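Acetyl-CoA acetyltransferase (Elizabethkingia anophelis NUHP1, PDB 6BN2) probably condenses two molecules of acetyl-CoA into acetoacetyl-CoA, and cleaves it in reverse, as a thiolase working through an acylated cysteine. Local coordinates at residues K269-M272 with E273-G276; N176-R179 with E180-D183; Y132-G135 with R136-V139. All coordinates share one frame; numbering follows the deposited sequence. Where two conformers were deposited one is given.

Contact 1: residues K269-M272 with E273-G276; sequences KEKM and ESLG
K269 and E273, one helical turn apart, lean across each other at a slant on the outer side of the helix. The lysine chain runs out straight, its CG anti to the backbone N (chi1 178°), and bends only at its last torsion, which swings NZ in toward the two carboxylate oxygens of E273. A salt bridge results, K269 NZ to E273 OE2 at 3.3 Å, with a weak hydrogen bond to OE1 beside it; the methylene CE of K269 also lies against OE2. The pair is surface-exposed and rather long, so its hold is probably modest, and long flexible side chains suit such a place. K271 and L275 form a second i, i+4 side-chain pair. K271 is kinked at its second and third torsions, laying CD of K271 obliquely against CD1 of L275 at 3.7 Å, while its NZ goes on to a salt bridge with E55. The same NZ shares a water with S274 OG, 2.8 Å from each. All this decorates a very short helix, 269-274, which follows strand 258-268 and ends in a Schellman motif at G276, where glycine readily adopts the positive phi of 71°. S274, its OG held between its own N and carbonyl carbon, folds back on the preceding turn: OG of S274 donates to K271 O at 2.8 Å. L275 N reaches that oxygen from the same face at 3.1 Å, so the serine hydroxyl adds a second donor to a carbonyl that L275 N already engages. On the inner side M272 is buried, its thioether extended beyond CG to pack on F13 and V15 of strand 12-24 and on M267, a fitting role for a flexible apolar chain beneath a charged surface.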
ATOM      1  N   LYS A 269       4.647  -0.292 -25.456  1.00 19.73           N
ATOM      2  CA  LYS A 269       4.389  -0.454 -26.887  1.00 21.57           C
ATOM      3  C   LYS A 269       5.065  -1.704 -27.426  1.00 23.08           C
ATOM      4  O   LYS A 269       4.459  -2.497 -28.161  1.00 24.95           O
ATOM      5  CB  LYS A 269       4.875   0.788 -27.635  1.00 23.66           C
ATOM      6  CG  LYS A 269       4.700   0.721 -29.160  1.00 29.95           C
ATOM      7  CD  LYS A 269       4.932   2.094 -29.777  1.00 36.95           C
ATOM      8  CE  LYS A 269       4.851   2.050 -31.295  1.00 46.17           C
ATOM      9  NZ  LYS A 269       6.019   1.334 -31.870  1.00 55.00           N
ATOM     10  N   GLU A 270       6.338  -1.899 -27.071  1.00 21.04           N
ATOM     11  CA  GLU A 270       7.088  -3.026 -27.603  1.00 26.14           C
ATOM     12  C   GLU A 270       6.450  -4.346 -27.192  1.00 22.44           C
ATOM     13  O   GLU A 270       6.305  -5.257 -28.011  1.00 23.19           O
ATOM     14  CB  GLU A 270       8.538  -2.935 -27.132  1.00 33.66           C
ATOM     15  CG  GLU A 270       9.437  -4.039 -27.613  1.00 52.31           C
ATOM     16  CD  GLU A 270      10.843  -3.907 -27.054  1.00 67.32           C
ATOM     17  OE1 GLU A 270      11.169  -2.827 -26.514  1.00 72.86           O
ATOM     18  OE2 GLU A 270      11.615  -4.884 -27.146  1.00 72.03           O
ATOM     19  N   LYS A 271       6.017  -4.449 -25.931  1.00 21.10           N
ATOM     20  CA  LYS A 271       5.434  -5.701 -25.458  1.00 19.14           C
ATOM     21  C   LYS A 271       4.077  -5.968 -26.102  1.00 20.85           C
ATOM     22  O   LYS A 271       3.812  -7.091 -26.551  1.00 22.11           O
ATOM     23  CB  LYS A 271       5.330  -5.678 -23.928  1.00 19.58           C
ATOM     24  CG  LYS A 271       4.631  -6.884 -23.299  1.00 21.47           C
ATOM     25  CD  LYS A 271       5.272  -8.235 -23.622  1.00 25.62           C
ATOM     26  CE  LYS A 271       6.650  -8.430 -23.007  1.00 30.81           C
ATOM     27  NZ  LYS A 271       7.093  -9.867 -23.103  1.00 29.80           N
ATOM     28  N   MET A 272       3.199  -4.962 -26.169  1.00 19.38           N
ATOM     29  CA  MET A 272       1.889  -5.245 -26.758  1.00 22.00           C
ATOM     30  C   MET A 272       2.008  -5.581 -28.240  1.00 21.12           C
ATOM     31  O   MET A 272       1.287  -6.455 -28.730  1.00 24.55           O
ATOM     32  CB  MET A 272       0.916  -4.081 -26.532  1.00 23.67           C
ATOM     33  CG  MET A 272       1.100  -2.900 -27.433  1.00 29.85           C
ATOM     34  SD  MET A 272      -0.024  -1.551 -26.979  1.00 28.09           S
ATOM     35  CE  MET A 272       0.411  -0.404 -28.299  1.00 26.92           C
ATOM     36  N   GLU A 273       2.953  -4.964 -28.954  1.00 23.05           N
ATOM     37  CA  GLU A 273       3.101  -5.284 -30.368  1.00 24.96           C
ATOM     38  C   GLU A 273       3.703  -6.671 -30.563  1.00 27.14           C
ATOM     39  O   GLU A 273       3.311  -7.395 -31.487  1.00 29.03           O
ATOM     40  CB  GLU A 273       3.935  -4.208 -31.072  1.00 26.01           C
ATOM     41  CG  GLU A 273       3.172  -2.903 -31.204  1.00 29.65           C
ATOM     42  CD  GLU A 273       3.955  -1.798 -31.885  1.00 37.88           C
ATOM     43  OE1 GLU A 273       5.125  -2.021 -32.245  1.00 40.07           O
ATOM     44  OE2 GLU A 273       3.387  -0.701 -32.060  1.00 41.46           O
ATOM     45  N   SER A 274       4.637  -7.073 -29.690  1.00 24.21           N
ATOM     46  CA  SER A 274       5.207  -8.411 -29.801  1.00 27.94           C
ATOM     47  C   SER A 274       4.155  -9.487 -29.557  1.00 26.87           C
ATOM     48  O   SER A 274       4.264 -10.595 -30.093  1.00 29.29           O
ATOM     49  CB  SER A 274       6.380  -8.571 -28.827  1.00 26.26           C
ATOM     50  OG  SER A 274       5.916  -8.665 -27.494  1.00 34.06           O
ATOM     51  N   LEU A 275       3.130  -9.177 -28.763  1.00 25.08           N
ATOM     52  CA  LEU A 275       2.042 -10.101 -28.472  1.00 24.40           C
ATOM     53  C   LEU A 275       0.873  -9.967 -29.436  1.00 28.32           C
ATOM     54  O   LEU A 275      -0.093 -10.723 -29.314  1.00 33.41           O
ATOM     55  CB  LEU A 275       1.542  -9.887 -27.032  1.00 25.74           C
ATOM     56  CG  LEU A 275       2.570 -10.227 -25.956  1.00 25.34           C
ATOM     57  CD1 LEU A 275       2.081  -9.738 -24.599  1.00 25.38           C
ATOM     58  CD2 LEU A 275       2.832 -11.734 -25.936  1.00 27.47           C
ATOM     59  N   GLY A 276       0.928  -9.026 -30.373  1.00 28.97           N
ATOM     60  CA  GLY A 276      -0.171  -8.832 -31.302  1.00 31.14           C
ATOM     61  C   GLY A 276      -1.426  -8.241 -30.692  1.00 31.46           C
ATOM     62  O   GLY A 276      -2.518  -8.465 -31.216  1.00 30.70           O
TER
HETATM   63  O   HOH W   1       7.096 -10.557 -25.833  1.00 47.22           O

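Contact 2: residues N176-R179 with E180-D183; sequences NITR and EEQD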
ATOM      1  N   ASN A 176     -22.617  26.408  -1.768  1.00 26.53           N
ATOM      2  CA  ASN A 176     -24.038  26.709  -1.973  0.51 27.04           C
ATOM      3  C   ASN A 176     -24.706  25.644  -2.841  1.00 25.86           C
ATOM      4  O   ASN A 176     -25.354  25.932  -3.856  1.00 31.58           O
ATOM      5  CB  ASN A 176     -24.232  28.106  -2.568  0.51 30.82           C
ATOM      6  CG  ASN A 176     -25.679  28.577  -2.490  0.51 32.42           C
ATOM      7  OD1 ASN A 176     -26.439  28.150  -1.619  0.51 30.53           O
ATOM      8  ND2 ASN A 176     -26.065  29.460  -3.405  0.51 37.15           N
ATOM      9  N   ILE A 177     -24.557  24.394  -2.418  1.00 24.49           N
ATOM     10  CA  ILE A 177     -25.166  23.253  -3.089  1.00 23.55           C
ATOM     11  C   ILE A 177     -26.281  22.744  -2.190  1.00 25.47           C
ATOM     12  O   ILE A 177     -26.023  22.287  -1.074  1.00 23.09           O
ATOM     13  CB  ILE A 177     -24.136  22.159  -3.380  1.00 22.34           C
ATOM     14  CG1 ILE A 177     -23.034  22.753  -4.274  1.00 24.67           C
ATOM     15  CG2 ILE A 177     -24.829  20.961  -4.028  1.00 21.68           C
ATOM     16  CD1 ILE A 177     -21.773  21.913  -4.355  1.00 22.64           C
ATOM     17  N   THR A 178     -27.514  22.833  -2.665  1.00 24.06           N
ATOM     18  CA  THR A 178     -28.670  22.613  -1.809  1.00 24.55           C
ATOM     19  C   THR A 178     -29.060  21.139  -1.748  1.00 23.73           C
ATOM     20  O   THR A 178     -28.634  20.314  -2.557  1.00 22.90           O
ATOM     21  CB  THR A 178     -29.863  23.431  -2.306  1.00 27.46           C
ATOM     22  OG1 THR A 178     -30.293  22.927  -3.579  1.00 25.61           O
ATOM     23  CG2 THR A 178     -29.490  24.902  -2.454  1.00 27.09           C
ATOM     24  N   ARG A 179     -29.921  20.827  -0.773  1.00 21.47           N
ATOM     25  CA  ARG A 179     -30.527  19.499  -0.683  1.00 22.73           C
ATOM     26  C   ARG A 179     -31.211  19.112  -1.990  1.00 22.61           C
ATOM     27  O   ARG A 179     -31.044  17.991  -2.488  1.00 22.54           O
ATOM     28  CB  ARG A 179     -31.521  19.482   0.486  1.00 26.84           C
ATOM     29  CG  ARG A 179     -32.572  18.368   0.452  1.00 29.22           C
ATOM     30  CD  ARG A 179     -31.913  17.027   0.695  1.00 26.68           C
ATOM     31  NE  ARG A 179     -32.867  15.911   0.713  1.00 26.64           N
ATOM     32  CZ  ARG A 179     -33.496  15.482   1.803  1.00 28.66           C
ATOM     33  NH1 ARG A 179     -33.310  16.093   2.970  1.00 28.93           N
ATOM     34  NH2 ARG A 179     -34.315  14.443   1.729  1.00 27.99           N
ATOM     35  N   GLU A 180     -31.989  20.036  -2.561  1.00 23.76           N
ATOM     36  CA  GLU A 180     -32.712  19.728  -3.792  1.00 22.67           C
ATOM     37  C   GLU A 180     -31.756  19.438  -4.941  1.00 22.26           C
ATOM     38  O   GLU A 180     -32.001  18.532  -5.749  1.00 22.28           O
ATOM     39  CB  GLU A 180     -33.649  20.880  -4.156  1.00 26.49           C
ATOM     40  CG  GLU A 180     -34.837  21.053  -3.209  1.00 34.81           C
ATOM     41  CD  GLU A 180     -34.490  21.703  -1.865  1.00 44.57           C
ATOM     42  OE1 GLU A 180     -33.356  22.221  -1.685  1.00 32.99           O
ATOM     43  OE2 GLU A 180     -35.375  21.694  -0.979  1.00 50.63           O
ATOM     44  N   GLU A 181     -30.656  20.194  -5.033  1.00 21.16           N
ATOM     45  CA  GLU A 181     -29.691  19.943  -6.101  1.00 20.75           C
ATOM     46  C   GLU A 181     -29.003  18.599  -5.919  1.00 19.63           C
ATOM     47  O   GLU A 181     -28.780  17.875  -6.899  1.00 19.31           O
ATOM     48  CB  GLU A 181     -28.659  21.074  -6.162  1.00 20.48           C
ATOM     49  CG  GLU A 181     -29.265  22.392  -6.646  1.00 22.39           C
ATOM     50  CD  GLU A 181     -28.421  23.621  -6.308  1.00 28.60           C
ATOM     51  OE1 GLU A 181     -27.411  23.503  -5.569  1.00 27.70           O
ATOM     52  OE2 GLU A 181     -28.776  24.724  -6.777  1.00 30.47           O
ATOM     53  N   GLN A 182     -28.648  18.251  -4.677  1.00 18.79           N
ATOM     54  CA  GLN A 182     -28.028  16.957  -4.420  1.00 18.13           C
ATOM     55  C   GLN A 182     -28.981  15.818  -4.751  1.00 19.14           C
ATOM     56  O   GLN A 182     -28.574  14.793  -5.313  1.00 19.03           O
ATOM     57  CB  GLN A 182     -27.582  16.876  -2.961  1.00 18.74           C
ATOM     58  CG  GLN A 182     -26.448  17.831  -2.646  1.00 19.73           C
ATOM     59  CD  GLN A 182     -26.092  17.846  -1.179  1.00 23.31           C
ATOM     60  OE1 GLN A 182     -25.939  16.794  -0.557  1.00 21.94           O
ATOM     61  NE2 GLN A 182     -25.954  19.038  -0.614  1.00 21.58           N
ATOM     62  N   ASP A 183     -30.259  15.978  -4.404  1.00 19.41           N
ATOM     63  CA  ASP A 183     -31.233  14.936  -4.715  1.00 22.31           C
ATOM     64  C   ASP A 183     -31.414  14.781  -6.220  1.00 20.45           C
ATOM     65  O   ASP A 183     -31.529  13.658  -6.720  1.00 21.52           O
ATOM     66  CB  ASP A 183     -32.567  15.242  -4.032  1.00 24.54           C
ATOM     67  CG  ASP A 183     -32.562  14.867  -2.558  1.00 25.12           C
ATOM     68  OD1 ASP A 183     -31.565  14.256  -2.096  1.00 24.58           O
ATOM     69  OD2 ASP A 183     -33.551  15.181  -1.859  1.00 24.44           O
TER
HETATM   70  O   HOH W   2     -27.384  26.607  -5.403  1.00 28.20           O
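The guanidinium of R179 meets the carboxylate of D183 at its edge: D183 OD2 lies near the guanidinium plane, 2.8 Å from R179 NE, and the N-H points at it with an angle of 160°. The two flat groups stand almost perpendicular, 81° apart, and NE comes to OD2 on the syn side but tilted out of the carboxylate plane. R179 bends at chi2 (69°), which carries NE along the helix to D183, one turn on. Both groups have further partners: R179 NH2 donates to the carbonyls of I235 and L238, and D183 OD1 accepts from N253, so the salt bridge is part of a network tying the helix start to neighbouring loops. N253 stands between A252 and A254 of the calcium site, so D183, its side chain about 9 Å from the bound ion, probably helps to position that loop. Q182 NE2 donates to I177 O at 3.3 Å; the oxygen lies in the amide plane, but NE2 stands well above the plane of that carbonyl. T178 is the N-cap of helix 179-198 and forms a capping box with E181. Its OG1, tucked between its own backbone N and carbonyl carbon, accepts from E181 N at 3.1 Å; in return T178 N donates to E181 OE1 at 3.0 Å, meeting the oxygen from above the carboxylate plane. Threonine suits this place because its short hydroxyl reaches an N-H of the first turn, and glutamate because its extended chain comes back to the cap residue while its charge probably gains from the helix dipole. A water bridges E181 OE2 and N176 O. Beneath the cap, CG2 of I177 packs on CG of Q182 at 3.8 Å, and the isoleucine continues onto V329, L332 and A333 of helix 328-338.

Contact 3: residues Y132-G135 with R136-V139; sequences YIDG and RNGV
This is a local polar turn at the protein surface, in which D134 folds over the residues that follow it as the chain leaves strand 131-133 for the long loop leading to strand 147-148. The carboxylate does the work. CG of D134 stands opposite its backbone N (chi1 177°), beside the carbonyl carbon, which puts the carboxylate next to the N-H groups that follow. Its OD1 accepts the backbone N of R136 at 3.1 Å, approached on the anti side and somewhat out of plane, and a weak bond from N137 N at 3.4 Å. With OD1 accepting from the backbone N two residues on, the bend is an Asx turn, for which aspartate has the right length. The other oxygen, OD2, faces the side chain of N137: its syn lone pair takes ND2 at 2.9 Å with a nearly straight N-H, although the carboxylate and amide planes lie 86° apart. A water bridges D134 O, 2.6 Å away, and N137 O, spanning the open side of the bend between its two arms. R136 sends its extended chain away to the second subunit, where NH2 forms a salt bridge with D148 and a hydrogen bond with the carbonyl of V129. Y132 and I133 continue the sheet across the interface by antiparallel pairing with that subunit.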
ATOM      1  N   TYR A 132     -12.369  -3.929  15.973  1.00 13.78           N
ATOM      2  CA  TYR A 132     -11.041  -4.009  16.580  1.00 13.67           C
ATOM      3  C   TYR A 132     -11.129  -3.934  18.094  1.00 15.33           C
ATOM      4  O   TYR A 132     -11.874  -3.115  18.637  1.00 17.29           O
ATOM      5  CB  TYR A 132     -10.168  -2.832  16.130  1.00 13.56           C
ATOM      6  CG  TYR A 132     -10.030  -2.611  14.649  1.00 14.19           C
ATOM      7  CD1 TYR A 132     -10.045  -3.676  13.746  1.00 14.54           C
ATOM      8  CD2 TYR A 132      -9.866  -1.320  14.154  1.00 14.57           C
ATOM      9  CE1 TYR A 132      -9.910  -3.437  12.365  1.00 14.38           C
ATOM     10  CE2 TYR A 132      -9.717  -1.079  12.805  1.00 13.85           C
ATOM     11  CZ  TYR A 132      -9.731  -2.137  11.915  1.00 15.89           C
ATOM     12  OH  TYR A 132      -9.584  -1.863  10.570  1.00 16.31           O
ATOM     13  N   ILE A 133     -10.320  -4.734  18.779  1.00 14.81           N
ATOM     14  CA  ILE A 133     -10.140  -4.601  20.223  1.00 16.15           C
ATOM     15  C   ILE A 133      -8.646  -4.624  20.526  1.00 18.96           C
ATOM     16  O   ILE A 133      -7.888  -5.338  19.865  1.00 16.85           O
ATOM     17  CB  ILE A 133     -10.889  -5.714  20.990  1.00 21.89           C
ATOM     18  CG1 ILE A 133     -10.728  -5.534  22.497  1.00 28.95           C
ATOM     19  CG2 ILE A 133     -10.420  -7.094  20.572  1.00 24.70           C
ATOM     20  CD1 ILE A 133     -11.498  -6.565  23.287  1.00 34.75           C
ATOM     21  N   ASP A 134      -8.209  -3.798  21.479  1.00 16.26           N
ATOM     22  CA  ASP A 134      -6.845  -3.935  22.003  1.00 18.84           C
ATOM     23  C   ASP A 134      -6.851  -5.125  22.946  1.00 21.65           C
ATOM     24  O   ASP A 134      -7.293  -5.023  24.095  1.00 23.17           O
ATOM     25  CB  ASP A 134      -6.383  -2.673  22.720  1.00 22.41           C
ATOM     26  CG  ASP A 134      -4.976  -2.821  23.333  1.00 33.61           C
ATOM     27  OD1 ASP A 134      -4.351  -3.908  23.239  1.00 29.44           O
ATOM     28  OD2 ASP A 134      -4.487  -1.831  23.912  1.00 36.69           O
ATOM     29  N   GLY A 135      -6.372  -6.266  22.468  1.00 20.52           N
ATOM     30  CA  GLY A 135      -6.409  -7.456  23.295  1.00 21.99           C
ATOM     31  C   GLY A 135      -5.205  -7.673  24.186  1.00 22.11           C
ATOM     32  O   GLY A 135      -5.254  -8.534  25.068  1.00 22.65           O
ATOM     33  N   ARG A 136      -4.134  -6.900  23.988  1.00 21.32           N
ATOM     34  CA  ARG A 136      -2.857  -7.150  24.657  1.00 18.67           C
ATOM     35  C   ARG A 136      -2.759  -6.465  25.999  1.00 22.19           C
ATOM     36  O   ARG A 136      -2.066  -6.964  26.893  1.00 24.84           O
ATOM     37  CB  ARG A 136      -1.698  -6.674  23.765  1.00 18.53           C
ATOM     38  CG  ARG A 136      -1.771  -7.278  22.378  1.00 19.10           C
ATOM     39  CD  ARG A 136      -0.583  -6.888  21.449  1.00 18.39           C
ATOM     40  NE  ARG A 136      -1.087  -6.995  20.096  1.00 18.79           N
ATOM     41  CZ  ARG A 136      -1.275  -8.145  19.450  1.00 19.03           C
ATOM     42  NH1 ARG A 136      -0.923  -9.298  20.021  1.00 18.59           N
ATOM     43  NH2 ARG A 136      -1.827  -8.143  18.243  1.00 21.23           N
ATOM     44  N   ASN A 137      -3.436  -5.331  26.136  1.00 25.74           N
ATOM     45  CA  ASN A 137      -3.471  -4.537  27.350  1.00 29.93           C
ATOM     46  C   ASN A 137      -4.842  -4.751  27.970  1.00 33.27           C
ATOM     47  O   ASN A 137      -5.854  -4.275  27.437  1.00 39.51           O
ATOM     48  CB  ASN A 137      -3.239  -3.062  27.046  1.00 31.38           C
ATOM     49  CG  ASN A 137      -1.909  -2.815  26.378  1.00 28.69           C
ATOM     50  OD1 ASN A 137      -0.863  -2.916  27.022  1.00 28.65           O
ATOM     51  ND2 ASN A 137      -1.939  -2.492  25.091  1.00 31.15           N
ATOM     52  N   GLY A 138      -4.869  -5.493  29.064  1.00 26.57           N
ATOM     53  CA  GLY A 138      -6.101  -5.664  29.805  1.00 28.14           C
ATOM     54  C   GLY A 138      -6.620  -4.351  30.357  1.00 29.40           C
ATOM     55  O   GLY A 138      -5.898  -3.362  30.492  1.00 26.01           O
ATOM     56  N   VAL A 139      -7.912  -4.346  30.664  1.00 21.90           N
ATOM     57  CA  VAL A 139      -8.563  -3.229  31.336  1.00 21.66           C
ATOM     58  C   VAL A 139      -9.015  -3.748  32.688  1.00 25.50           C
ATOM     59  O   VAL A 139      -9.927  -4.582  32.765  1.00 24.84           O
ATOM     60  CB  VAL A 139      -9.739  -2.675  30.525  1.00 20.60           C
ATOM     61  CG1 VAL A 139     -10.506  -1.641  31.336  1.00 26.74           C
ATOM     62  CG2 VAL A 139      -9.238  -2.088  29.198  1.00 24.02           C
TER
HETATM   63  O   HOH W   3      -8.771  -4.068  26.020  1.00 35.26           O

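Along the chain contact 3 comes first, then contact 2, then contact 1, and none touches another. Contacts 1 and 2 lie on opposite sides of the chain's centre, their own centres about 49 Å apart; contact 3 is about 54 Å from contact 1 and about 44 Å from contact 2, centre to centre. They serve separate regions of the thiolase fold. Contact 1 is the short helix between strands 258-268 and 281-290 of the nine-stranded mixed sheet, contact 2 the start of helix 179-198 beside helix 328-338 and near bound calcium, and contact 3 the outlying loop by the subunit interface. Each lies where the chain enters or leaves a helix or strand.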